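Local atomic coordinates of formate-dependent phosphoribosylglycinamide formyltransferase (PDB entry 6KHR), a protein that is an enzyme of the ATP-grasp family, in which a nucleotide-binding ATP-grasp domain is joined to further alpha/beta parts of the chain. Residues G255-Q263 against G312-Q321; S344-N352 against G388-V399. All blocks are in the same frame, centred on the assembly; numbering follows the deposited sequence.

Contact 1 and contact 2 share one antiparallel sheet, their centres about 6 Å apart: contact 1 packs residues 312-321 on it, contact 2 pairs two of its strands. Strands 256-261 and 346-351 lie side by side in that sheet, and strand 390-395 follows on the far side of 346-351. Probable backbone hydrogen bonds join the two contacts, from V350 N to L257 O and from A348 N to S259 O. Along the chain contact 1 closes at Q321 before contact 2 opens at S344. Residues 312-321 pack on one face of this sheet and helix 399-413 on the other. The sheet thus links strand 256-261 of the ATP-grasp domain to the C-terminal strands.

Contact 1 (G255-Q263 against G312-Q321); sequences GELESWQPQ and GSAWVTVRSQ
Q261 and Q321 bring their amides together at one end of this contact, and S259 meets S313 further along the strand. Q261 has CG anti to the backbone N (chi1 -171°), and its chain runs on extended towards the helical turn. The Q261 and Q321 side chains cross at about a right angle, but their amide planes are only 28° apart. Q261 NE2 donates to Q321 OE1 at 3.0 Å. The bond is bent, and the donor stands above the carbonyl plane of Q321 and off its lone pairs. Q261 NE2 also bonds A245 O on strand 238-252. On the other branch of the same amide, Q261 OE1 lies 2.8 Å from S320 OG. V316 O is a second acceptor within reach of that hydroxyl, and its single proton cannot be assigned to either oxygen. The methyl T317 CG2 sits off one side of the amide and out of its plane, 4.0 Å from Q261 OE1.

S259 OG donates to the backbone carbonyl S313 O at 3.1 Å, slightly tilted from the carbonyl plane. Its chi1 of 71° sets OG between the backbone N and the carbonyl carbon, on the side of the turn. S313 OG turns to another partner, T227 OG1. V316 lies between the two polar pairs: its CB is 3.7 Å from S259 OG, and its CG1 is 4.1 Å from Q261 CB. At the far end L257 lays CD2 on the backbone of the 3-10 segment, 3.8 Å from S313 N.

The contact is buried and mixes polar and apolar groups. Two acceptors, Q321 OE1 and A245 O, grip Q261 NE2, which should limit rotation of the amide. S259 gives S313 O a partner inside the protein. Residues 312-321 are therefore held to the sheet by side-chain bonds as well as by packing.

Contact 2 (S344-N352 against G388-V399); sequences SPGAARVIN and GLGVALATAPEV
Two adjacent strands of an antiparallel sheet, 346-351 and 390-395, pair here, with A347 opposite A394 and R349 opposite A392. Their axes approach to 4.7 Å and run at 166° to each other. A347 and A394 exchange two backbone bonds, and A347 N to A394 O measures 3.0 Å. R349 and A392 do the same, with A392 N to R349 O at 2.9 Å and nearly straight (171°). I351 N adds a bond to G390 O. Beyond the strand end, A396 N donates to P345 O from above the carbonyl plane, a less regular bond at 3.3 Å.

In the non-hydrogen-bonded pairs the side chains touch on the face that holds A348, V350, V391 and L393. L393 has CG anti to the carbonyl carbon (chi1 -55°), and its CD2 methyl reaches A348 CB across the strands, at 3.6 Å. V350 and V391 meet more loosely through their CG2 methyls. On the same face T395 CG2 comes near G346 CA, while T395 OG1 bonds E379.

P345 packs against the turn after strand 390-395 and the start of helix 399-413, where its CB is 3.7 Å from V399 CG2. Its CD lies near A396 O. S344 OG is also close to A396 O, but its one proton could go to P345 O instead. At the other end the N352 and L389 side chains lie side by side, pointing the same way, with L389 CD2 3.6 Å from N352 OD1; both are poorly ordered.

Strand 346-351 sits between 256-261 and 390-395, and strand 380-384 bonds the far edge of 390-395. W315 packs on V350 and V391. Helix 399-413 lies on the opposite face, where R405 meets A394, R407 meets R349 and V409 meets A392.

Contact 1 (G255-Q263 against G312-Q321)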
ATOM      1  N   GLY A 255      10.413  -5.152  23.033  1.00101.25           N
ATOM      2  CA  GLY A 255      10.568  -6.293  22.105  1.00102.85           C
ATOM      3  C   GLY A 255      10.023  -5.986  20.720  1.00 94.27           C
ATOM      4  O   GLY A 255       9.574  -6.893  20.043  1.00 94.64           O
ATOM      5  N   GLU A 256      10.084  -4.728  20.313  1.00 75.81           N
ATOM      6  CA  GLU A 256       9.562  -4.302  19.008  1.00 59.16           C
ATOM      7  C   GLU A 256      10.743  -3.940  18.138  1.00 59.51           C
ATOM      8  O   GLU A 256      11.791  -3.626  18.648  1.00 61.95           O
ATOM      9  CB  GLU A 256       8.907  -2.931  19.116  1.00 59.21           C
ATOM     10  CG  GLU A 256       7.807  -2.798  20.142  1.00 78.83           C
ATOM     11  CD  GLU A 256       7.199  -1.403  20.217  1.00 94.96           C
ATOM     12  OE1 GLU A 256       7.725  -0.507  19.588  1.00 98.90           O
ATOM     13  OE2 GLU A 256       6.203  -1.220  20.915  1.00 99.91           O
ATOM     14  N   LEU A 257      10.547  -3.984  16.846  1.00 56.57           N
ATOM     15  CA  LEU A 257      11.611  -3.520  15.980  1.00 50.08           C
ATOM     16  C   LEU A 257      11.298  -2.095  15.525  1.00 49.49           C
ATOM     17  O   LEU A 257      10.147  -1.768  15.223  1.00 53.69           O
ATOM     18  CB  LEU A 257      11.785  -4.471  14.799  1.00 47.20           C
ATOM     19  CG  LEU A 257      12.682  -3.983  13.655  1.00 55.83           C
ATOM     20  CD1 LEU A 257      14.145  -3.909  14.054  1.00 58.47           C
ATOM     21  CD2 LEU A 257      12.496  -4.856  12.416  1.00 56.91           C
ATOM     22  N   GLU A 258      12.316  -1.235  15.560  1.00 39.13           N
ATOM     23  CA  GLU A 258      12.233   0.134  15.061  1.00 36.83           C
ATOM     24  C   GLU A 258      13.065   0.259  13.791  1.00 37.26           C
ATOM     25  O   GLU A 258      14.173  -0.259  13.715  1.00 38.75           O
ATOM     26  CB  GLU A 258      12.721   1.152  16.097  1.00 30.10           C
ATOM     27  CG  GLU A 258      12.611   2.609  15.622  1.00 40.39           C
ATOM     28  CD  GLU A 258      13.265   3.642  16.563  1.00 50.59           C
ATOM     29  OE1 GLU A 258      13.962   3.251  17.524  1.00 53.23           O
ATOM     30  OE2 GLU A 258      13.084   4.860  16.335  1.00 45.61           O
ATOM     31  N   SER A 259      12.520   0.927  12.786  1.00 33.94           N
ATOM     32  CA  SER A 259      13.274   1.225  11.582  1.00 27.46           C
ATOM     33  C   SER A 259      12.962   2.654  11.164  1.00 35.03           C
ATOM     34  O   SER A 259      12.026   3.283  11.672  1.00 26.04           O
ATOM     35  CB  SER A 259      12.955   0.241  10.443  1.00 30.41           C
ATOM     36  OG  SER A 259      11.651   0.448   9.924  1.00 31.26           O
ATOM     37  N   TRP A 260      13.747   3.157  10.214  1.00 25.31           N
ATOM     38  CA  TRP A 260      13.632   4.533   9.757  1.00 30.88           C
ATOM     39  C   TRP A 260      14.452   4.669   8.472  1.00 31.85           C
ATOM     40  O   TRP A 260      15.399   3.908   8.244  1.00 24.74           O
ATOM     41  CB  TRP A 260      14.091   5.537  10.852  1.00 25.57           C
ATOM     42  CG  TRP A 260      15.540   5.342  11.307  1.00 31.69           C
ATOM     43  CD1 TRP A 260      16.661   5.891  10.732  1.00 31.94           C
ATOM     44  CD2 TRP A 260      16.017   4.527  12.400  1.00 36.83           C
ATOM     45  NE1 TRP A 260      17.794   5.482  11.402  1.00 38.99           N
ATOM     46  CE2 TRP A 260      17.437   4.641  12.422  1.00 45.11           C
ATOM     47  CE3 TRP A 260      15.393   3.704  13.354  1.00 33.25           C
ATOM     48  CZ2 TRP A 260      18.240   3.968  13.364  1.00 25.68           C
ATOM     49  CZ3 TRP A 260      16.205   3.031  14.307  1.00 38.79           C
ATOM     50  CH2 TRP A 260      17.604   3.181  14.299  1.00 37.63           C
ATOM     51  N   GLN A 261      14.078   5.655   7.649  1.00 27.62           N
ATOM     52  CA  GLN A 261      14.599   5.838   6.296  1.00 24.80           C
ATOM     53  C   GLN A 261      14.477   7.315   5.953  1.00 33.97           C
ATOM     54  O   GLN A 261      13.389   7.881   6.119  1.00 37.41           O
ATOM     55  CB  GLN A 261      13.822   5.010   5.273  1.00 29.20           C
ATOM     56  CG  GLN A 261      14.432   4.993   3.906  1.00 38.69           C
ATOM     57  CD  GLN A 261      13.528   4.345   2.857  1.00 47.96           C
ATOM     58  OE1 GLN A 261      12.321   4.607   2.806  1.00 54.73           O
ATOM     59  NE2 GLN A 261      14.113   3.496   2.013  1.00 33.63           N
ATOM     60  N   PRO A 262      15.545   7.963   5.480  1.00 39.88           N
ATOM     61  CA  PRO A 262      16.873   7.397   5.262  1.00 38.29           C
ATOM     62  C   PRO A 262      17.795   7.485   6.477  1.00 33.91           C
ATOM     63  O   PRO A 262      17.692   8.422   7.250  1.00 37.35           O
ATOM     64  CB  PRO A 262      17.422   8.262   4.124  1.00 27.32           C
ATOM     65  CG  PRO A 262      16.785   9.617   4.328  1.00 27.37           C
ATOM     66  CD  PRO A 262      15.495   9.387   5.104  1.00 43.57           C
ATOM     67  N   GLN A 263      18.667   6.493   6.633  1.00 40.43           N
ATOM     68  CA  GLN A 263      19.810   6.591   7.530  1.00 33.37           C
ATOM     69  C   GLN A 263      20.949   7.307   6.813  1.00 33.32           C
ATOM     70  O   GLN A 263      21.378   6.872   5.740  1.00 35.18           O
ATOM     71  CB  GLN A 263      20.257   5.199   7.963  1.00 26.47           C
ATOM     72  CG  GLN A 263      21.617   5.206   8.653  1.00 24.63           C
ATOM     73  CD  GLN A 263      21.615   6.056   9.915  1.00 34.90           C
ATOM     74  OE1 GLN A 263      20.829   5.809  10.850  1.00 29.34           O
ATOM     75  NE2 GLN A 263      22.475   7.081   9.943  1.00 31.68           N
ATOM     76  N   GLY A 312      11.427  -7.319   7.919  1.00 84.72           N
ATOM     77  CA  GLY A 312      10.631  -6.510   8.813  1.00 61.40           C
ATOM     78  C   GLY A 312      11.006  -5.040   8.789  1.00 56.74           C
ATOM     79  O   GLY A 312      10.133  -4.174   8.895  1.00 56.25           O
ATOM     80  N   SER A 313      12.300  -4.729   8.625  1.00 45.83           N
ATOM     81  CA  SER A 313      12.674  -3.316   8.589  1.00 38.95           C
ATOM     82  C   SER A 313      12.145  -2.595   7.352  1.00 43.91           C
ATOM     83  O   SER A 313      12.000  -1.367   7.387  1.00 52.33           O
ATOM     84  CB  SER A 313      14.186  -3.145   8.657  1.00 34.15           C
ATOM     85  OG  SER A 313      14.794  -3.638   7.488  1.00 49.80           O
ATOM     86  N   ALA A 314      11.842  -3.328   6.276  1.00 31.65           N
ATOM     87  CA  ALA A 314      11.335  -2.720   5.049  1.00 40.06           C
ATOM     88  C   ALA A 314       9.960  -2.066   5.227  1.00 44.77           C
ATOM     89  O   ALA A 314       9.573  -1.257   4.376  1.00 34.21           O
ATOM     90  CB  ALA A 314      11.267  -3.775   3.940  1.00 41.07           C
ATOM     91  N   TRP A 315       9.222  -2.401   6.301  1.00 38.52           N
ATOM     92  CA  TRP A 315       7.862  -1.894   6.492  1.00 36.56           C
ATOM     93  C   TRP A 315       7.773  -0.375   6.411  1.00 42.55           C
ATOM     94  O   TRP A 315       6.730   0.161   6.024  1.00 39.24           O
ATOM     95  CB  TRP A 315       7.304  -2.339   7.847  1.00 36.41           C
ATOM     96  CG  TRP A 315       6.643  -3.657   7.794  1.00 36.40           C
ATOM     97  CD1 TRP A 315       7.120  -4.830   8.289  1.00 29.26           C
ATOM     98  CD2 TRP A 315       5.373  -3.954   7.194  1.00 39.16           C
ATOM     99  NE1 TRP A 315       6.226  -5.835   8.043  1.00 34.70           N
ATOM    100  CE2 TRP A 315       5.149  -5.330   7.368  1.00 34.39           C
ATOM    101  CE3 TRP A 315       4.402  -3.185   6.546  1.00 46.77           C
ATOM    102  CZ2 TRP A 315       4.000  -5.957   6.910  1.00 34.23           C
ATOM    103  CZ3 TRP A 315       3.252  -3.806   6.104  1.00 47.83           C
ATOM    104  CH2 TRP A 315       3.061  -5.183   6.290  1.00 42.84           C
ATOM    105  N   VAL A 316       8.837   0.338   6.790  1.00 39.51           N
ATOM    106  CA  VAL A 316       8.801   1.799   6.702  1.00 36.76           C
ATOM    107  C   VAL A 316       8.495   2.252   5.283  1.00 32.70           C
ATOM    108  O   VAL A 316       7.865   3.301   5.088  1.00 36.33           O
ATOM    109  CB  VAL A 316      10.131   2.408   7.214  1.00 35.11           C
ATOM    110  CG1 VAL A 316      11.314   1.934   6.377  1.00 39.50           C
ATOM    111  CG2 VAL A 316      10.083   3.906   7.193  1.00 34.69           C
ATOM    112  N   THR A 317       8.897   1.462   4.273  1.00 37.15           N
ATOM    113  CA  THR A 317       8.755   1.886   2.881  1.00 43.71           C
ATOM    114  C   THR A 317       7.295   2.054   2.479  1.00 44.88           C
ATOM    115  O   THR A 317       7.012   2.866   1.586  1.00 37.52           O
ATOM    116  CB  THR A 317       9.472   0.917   1.914  1.00 35.60           C
ATOM    117  OG1 THR A 317       8.959  -0.415   2.055  1.00 39.10           O
ATOM    118  CG2 THR A 317      10.993   0.918   2.157  1.00 25.08           C
ATOM    119  N   VAL A 318       6.367   1.369   3.169  1.00 45.89           N
ATOM    120  CA  VAL A 318       4.942   1.480   2.842  1.00 41.29           C
ATOM    121  C   VAL A 318       4.513   2.940   2.811  1.00 41.20           C
ATOM    122  O   VAL A 318       3.630   3.318   2.032  1.00 42.11           O
ATOM    123  CB  VAL A 318       4.090   0.641   3.831  1.00 31.97           C
ATOM    124  CG1 VAL A 318       2.627   0.970   3.705  1.00 28.30           C
ATOM    125  CG2 VAL A 318       4.301  -0.853   3.596  1.00 27.41           C
ATOM    126  N   ARG A 319       5.165   3.794   3.611  1.00 36.01           N
ATOM    127  CA  ARG A 319       4.860   5.220   3.622  1.00 36.63           C
ATOM    128  C   ARG A 319       6.013   6.129   3.229  1.00 37.72           C
ATOM    129  O   ARG A 319       5.759   7.293   2.907  1.00 43.35           O
ATOM    130  CB  ARG A 319       4.363   5.667   5.009  1.00 37.04           C
ATOM    131  CG  ARG A 319       2.967   5.210   5.362  1.00 26.62           C
ATOM    132  CD  ARG A 319       1.972   5.853   4.416  1.00 31.68           C
ATOM    133  NE  ARG A 319       0.651   5.261   4.543  1.00 52.03           N
ATOM    134  CZ  ARG A 319      -0.278   5.319   3.596  1.00 69.79           C
ATOM    135  NH1 ARG A 319      -0.016   5.948   2.457  1.00 75.43           N
ATOM    136  NH2 ARG A 319      -1.464   4.750   3.785  1.00 70.98           N
ATOM    137  N   SER A 320       7.263   5.660   3.252  1.00 33.72           N
ATOM    138  CA  SER A 320       8.368   6.584   2.989  1.00 31.03           C
ATOM    139  C   SER A 320       8.838   6.593   1.541  1.00 25.86           C
ATOM    140  O   SER A 320       9.529   7.538   1.139  1.00 31.92           O
ATOM    141  CB  SER A 320       9.557   6.269   3.889  1.00 33.68           C
ATOM    142  OG  SER A 320       9.789   4.876   3.925  1.00 42.46           O
ATOM    143  N   GLN A 321       8.483   5.591   0.748  1.00 25.86           N
ATOM    144  CA  GLN A 321       8.880   5.540  -0.652  1.00 29.64           C
ATOM    145  C   GLN A 321       7.659   5.648  -1.545  1.00 26.41           C
ATOM    146  O   GLN A 321       6.579   5.200  -1.175  1.00 26.47           O
ATOM    147  CB  GLN A 321       9.609   4.230  -1.001  1.00 37.96           C
ATOM    148  CG  GLN A 321      10.768   3.887  -0.105  1.00 47.89           C
ATOM    149  CD  GLN A 321      11.720   2.912  -0.740  1.00 44.37           C
ATOM    150  OE1 GLN A 321      12.919   3.150  -0.762  1.00 52.15           O
ATOM    151  NE2 GLN A 321      11.194   1.802  -1.265  1.00 34.31           N
TER

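Contact 2 (S344-N352 against G388-V399)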
ATOM      1  N   SER A 344       9.325  10.922   1.602  1.00 40.70           N
ATOM      2  CA  SER A 344       9.613  11.729   2.778  1.00 42.06           C
ATOM      3  C   SER A 344      10.290  10.827   3.813  1.00 39.97           C
ATOM      4  O   SER A 344      10.125   9.605   3.765  1.00 31.50           O
ATOM      5  CB  SER A 344       8.331  12.346   3.351  1.00 32.96           C
ATOM      6  OG  SER A 344       8.290  12.261   4.761  1.00 39.61           O
ATOM      7  N   PRO A 345      11.068  11.397   4.737  1.00 32.34           N
ATOM      8  CA  PRO A 345      11.589  10.579   5.845  1.00 26.61           C
ATOM      9  C   PRO A 345      10.454   9.882   6.589  1.00 28.77           C
ATOM     10  O   PRO A 345       9.315  10.366   6.624  1.00 26.59           O
ATOM     11  CB  PRO A 345      12.315  11.597   6.739  1.00 26.51           C
ATOM     12  CG  PRO A 345      12.660  12.785   5.800  1.00 26.83           C
ATOM     13  CD  PRO A 345      11.506  12.810   4.793  1.00 28.32           C
ATOM     14  N   GLY A 346      10.756   8.722   7.184  1.00 28.22           N
ATOM     15  CA  GLY A 346       9.738   7.982   7.902  1.00 26.05           C
ATOM     16  C   GLY A 346      10.344   7.070   8.943  1.00 30.82           C
ATOM     17  O   GLY A 346      11.554   6.878   8.991  1.00 38.27           O
ATOM     18  N   ALA A 347       9.482   6.509   9.787  1.00 26.14           N
ATOM     19  CA  ALA A 347       9.916   5.488  10.734  1.00 32.53           C
ATOM     20  C   ALA A 347       8.800   4.487  10.937  1.00 32.01           C
ATOM     21  O   ALA A 347       7.629   4.762  10.669  1.00 26.44           O
ATOM     22  CB  ALA A 347      10.322   6.072  12.096  1.00 28.74           C
ATOM     23  N   ALA A 348       9.171   3.318  11.429  1.00 28.51           N
ATOM     24  CA  ALA A 348       8.183   2.287  11.667  1.00 29.11           C
ATOM     25  C   ALA A 348       8.531   1.535  12.937  1.00 32.91           C
ATOM     26  O   ALA A 348       9.678   1.495  13.383  1.00 31.72           O
ATOM     27  CB  ALA A 348       8.083   1.314  10.484  1.00 26.25           C
ATOM     28  N   ARG A 349       7.516   0.915  13.504  1.00 38.24           N
ATOM     29  CA  ARG A 349       7.696   0.087  14.678  1.00 41.54           C
ATOM     30  C   ARG A 349       6.860  -1.155  14.464  1.00 37.21           C
ATOM     31  O   ARG A 349       5.635  -1.059  14.332  1.00 44.35           O
ATOM     32  CB  ARG A 349       7.288   0.835  15.947  1.00 44.78           C
ATOM     33  CG  ARG A 349       8.459   1.559  16.559  1.00 46.45           C
ATOM     34  CD  ARG A 349       8.077   2.465  17.687  1.00 47.11           C
ATOM     35  NE  ARG A 349       9.204   3.321  18.030  1.00 53.65           N
ATOM     36  CZ  ARG A 349       9.980   3.142  19.091  1.00 49.25           C
ATOM     37  NH1 ARG A 349       9.718   2.149  19.927  1.00 41.71           N
ATOM     38  NH2 ARG A 349      10.991   3.970  19.323  1.00 64.64           N
ATOM     39  N   VAL A 350       7.518  -2.306  14.370  1.00 37.82           N
ATOM     40  CA  VAL A 350       6.817  -3.571  14.232  1.00 51.06           C
ATOM     41  C   VAL A 350       6.640  -4.154  15.623  1.00 54.44           C
ATOM     42  O   VAL A 350       7.624  -4.487  16.289  1.00 52.71           O
ATOM     43  CB  VAL A 350       7.564  -4.541  13.304  1.00 55.98           C
ATOM     44  CG1 VAL A 350       6.798  -5.858  13.204  1.00 50.56           C
ATOM     45  CG2 VAL A 350       7.740  -3.930  11.914  1.00 48.54           C
ATOM     46  N   ILE A 351       5.382  -4.260  16.058  1.00 59.65           N
ATOM     47  CA  ILE A 351       4.987  -4.851  17.328  1.00 59.69           C
ATOM     48  C   ILE A 351       4.737  -6.340  17.135  1.00 77.14           C
ATOM     49  O   ILE A 351       4.191  -6.753  16.109  1.00 68.78           O
ATOM     50  CB  ILE A 351       3.733  -4.136  17.854  1.00 59.22           C
ATOM     51  CG1 ILE A 351       4.048  -2.666  18.169  1.00 62.79           C
ATOM     52  CG2 ILE A 351       3.166  -4.836  19.065  1.00 58.65           C
ATOM     53  CD1 ILE A 351       3.229  -1.663  17.364  1.00 60.06           C
ATOM     54  N   ASN A 352       5.137  -7.154  18.115  1.00103.20           N
ATOM     55  CA  ASN A 352       4.907  -8.607  18.061  1.00107.99           C
ATOM     56  C   ASN A 352       4.276  -9.165  19.335  1.00106.94           C
ATOM     57  O   ASN A 352       4.617 -10.270  19.773  1.00106.47           O
ATOM     58  CB  ASN A 352       6.217  -9.348  17.795  1.00111.64           C
ATOM     59  CG  ASN A 352       6.897  -8.874  16.536  1.00115.47           C
ATOM     60  OD1 ASN A 352       6.600  -9.347  15.439  1.00118.89           O
ATOM     61  ND2 ASN A 352       7.826  -7.933  16.686  1.00111.47           N
ATOM     62  N   GLY A 388      -1.346  -9.775  18.067  1.00182.17           N
ATOM     63  CA  GLY A 388      -0.033  -9.261  18.383  1.00172.91           C
ATOM     64  C   GLY A 388       0.755  -8.702  17.222  1.00158.72           C
ATOM     65  O   GLY A 388       1.889  -8.257  17.428  1.00162.24           O
ATOM     66  N   LEU A 389       0.212  -8.710  16.006  1.00140.82           N
ATOM     67  CA  LEU A 389       0.927  -8.182  14.849  1.00125.15           C
ATOM     68  C   LEU A 389       0.324  -6.840  14.452  1.00106.54           C
ATOM     69  O   LEU A 389      -0.883  -6.739  14.199  1.00111.47           O
ATOM     70  CB  LEU A 389       0.893  -9.160  13.671  1.00120.15           C
ATOM     71  CG  LEU A 389       2.163  -9.153  12.800  1.00115.88           C
ATOM     72  CD1 LEU A 389       2.272  -7.935  11.903  1.00101.19           C
ATOM     73  CD2 LEU A 389       3.403  -9.250  13.682  1.00122.49           C
ATOM     74  N   GLY A 390       1.166  -5.817  14.417  1.00 79.32           N
ATOM     75  CA  GLY A 390       0.772  -4.519  13.921  1.00 57.14           C
ATOM     76  C   GLY A 390       2.003  -3.712  13.595  1.00 52.31           C
ATOM     77  O   GLY A 390       3.083  -3.959  14.135  1.00 46.68           O
ATOM     78  N   VAL A 391       1.838  -2.741  12.706  1.00 45.40           N
ATOM     79  CA  VAL A 391       2.903  -1.826  12.325  1.00 46.18           C
ATOM     80  C   VAL A 391       2.441  -0.404  12.590  1.00 38.76           C
ATOM     81  O   VAL A 391       1.372   0.010  12.119  1.00 35.26           O
ATOM     82  CB  VAL A 391       3.307  -1.997  10.849  1.00 48.51           C
ATOM     83  CG1 VAL A 391       4.412  -1.018  10.504  1.00 50.04           C
ATOM     84  CG2 VAL A 391       3.735  -3.445  10.555  1.00 47.19           C
ATOM     85  N   ALA A 392       3.244   0.345  13.332  1.00 35.86           N
ATOM     86  CA  ALA A 392       3.012   1.767  13.542  1.00 33.09           C
ATOM     87  C   ALA A 392       3.913   2.548  12.599  1.00 37.76           C
ATOM     88  O   ALA A 392       5.099   2.227  12.460  1.00 42.40           O
ATOM     89  CB  ALA A 392       3.297   2.164  14.990  1.00 28.53           C
ATOM     90  N   LEU A 393       3.346   3.563  11.934  1.00 35.65           N
ATOM     91  CA  LEU A 393       4.103   4.308  10.937  1.00 31.18           C
ATOM     92  C   LEU A 393       3.882   5.799  11.085  1.00 33.08           C
ATOM     93  O   LEU A 393       2.771   6.245  11.371  1.00 30.91           O
ATOM     94  CB  LEU A 393       3.724   3.888   9.516  1.00 34.06           C
ATOM     95  CG  LEU A 393       3.839   2.398   9.193  1.00 40.95           C
ATOM     96  CD1 LEU A 393       2.692   1.953   8.291  1.00 26.79           C
ATOM     97  CD2 LEU A 393       5.147   2.141   8.519  1.00 28.83           C
ATOM     98  N   ALA A 394       4.939   6.565  10.850  1.00 27.17           N
ATOM     99  CA  ALA A 394       4.848   8.008  10.756  1.00 27.42           C
ATOM    100  C   ALA A 394       5.820   8.491   9.691  1.00 40.60           C
ATOM    101  O   ALA A 394       6.844   7.851   9.430  1.00 46.33           O
ATOM    102  CB  ALA A 394       5.184   8.676  12.077  1.00 29.41           C
ATOM    103  N   THR A 395       5.494   9.622   9.080  1.00 27.34           N
ATOM    104  CA  THR A 395       6.462  10.356   8.287  1.00 39.68           C
ATOM    105  C   THR A 395       6.552  11.766   8.839  1.00 33.65           C
ATOM    106  O   THR A 395       5.760  12.159   9.679  1.00 33.97           O
ATOM    107  CB  THR A 395       6.096  10.364   6.793  1.00 41.25           C
ATOM    108  OG1 THR A 395       4.759  10.859   6.630  1.00 37.57           O
ATOM    109  CG2 THR A 395       6.246   8.931   6.188  1.00 26.70           C
ATOM    110  N   ALA A 396       7.512  12.531   8.343  1.00 33.98           N
ATOM    111  CA  ALA A 396       7.843  13.855   8.852  1.00 28.33           C
ATOM    112  C   ALA A 396       8.883  14.480   7.941  1.00 34.96           C
ATOM    113  O   ALA A 396       9.526  13.769   7.145  1.00 33.18           O
ATOM    114  CB  ALA A 396       8.402  13.765  10.271  1.00 31.42           C
ATOM    115  N   PRO A 397       9.090  15.792   8.020  1.00 28.89           N
ATOM    116  CA  PRO A 397      10.220  16.392   7.292  1.00 28.93           C
ATOM    117  C   PRO A 397      11.561  15.941   7.806  1.00 28.54           C
ATOM    118  O   PRO A 397      12.553  16.120   7.097  1.00 38.96           O
ATOM    119  CB  PRO A 397      10.033  17.900   7.494  1.00 29.79           C
ATOM    120  CG  PRO A 397       8.597  18.072   7.841  1.00 30.16           C
ATOM    121  CD  PRO A 397       8.156  16.800   8.540  1.00 30.10           C
ATOM    122  N   GLU A 398      11.650  15.365   9.003  1.00 38.31           N
ATOM    123  CA  GLU A 398      12.925  14.860   9.500  1.00 28.06           C
ATOM    124  C   GLU A 398      12.746  13.492  10.128  1.00 29.58           C
ATOM    125  O   GLU A 398      11.694  13.181  10.708  1.00 36.41           O
ATOM    126  CB  GLU A 398      13.564  15.791  10.522  1.00 36.46           C
ATOM    127  CG  GLU A 398      14.207  17.011   9.928  1.00 35.71           C
ATOM    128  CD  GLU A 398      13.185  18.075   9.572  1.00 60.24           C
ATOM    129  OE1 GLU A 398      12.243  18.314  10.377  1.00 64.81           O
ATOM    130  OE2 GLU A 398      13.317  18.654   8.474  1.00 68.05           O
ATOM    131  N   VAL A 399      13.796  12.676  10.001  1.00 30.59           N
ATOM    132  CA  VAL A 399      13.765  11.328  10.559  1.00 38.31           C
ATOM    133  C   VAL A 399      13.512  11.390  12.052  1.00 36.80           C
ATOM    134  O   VAL A 399      12.769  10.571  12.606  1.00 33.24           O
ATOM    135  CB  VAL A 399      15.074  10.577  10.233  1.00 34.55           C
ATOM    136  CG1 VAL A 399      15.130   9.262  10.977  1.00 29.28           C
ATOM    137  CG2 VAL A 399      15.165  10.337   8.751  1.00 46.37           C
TER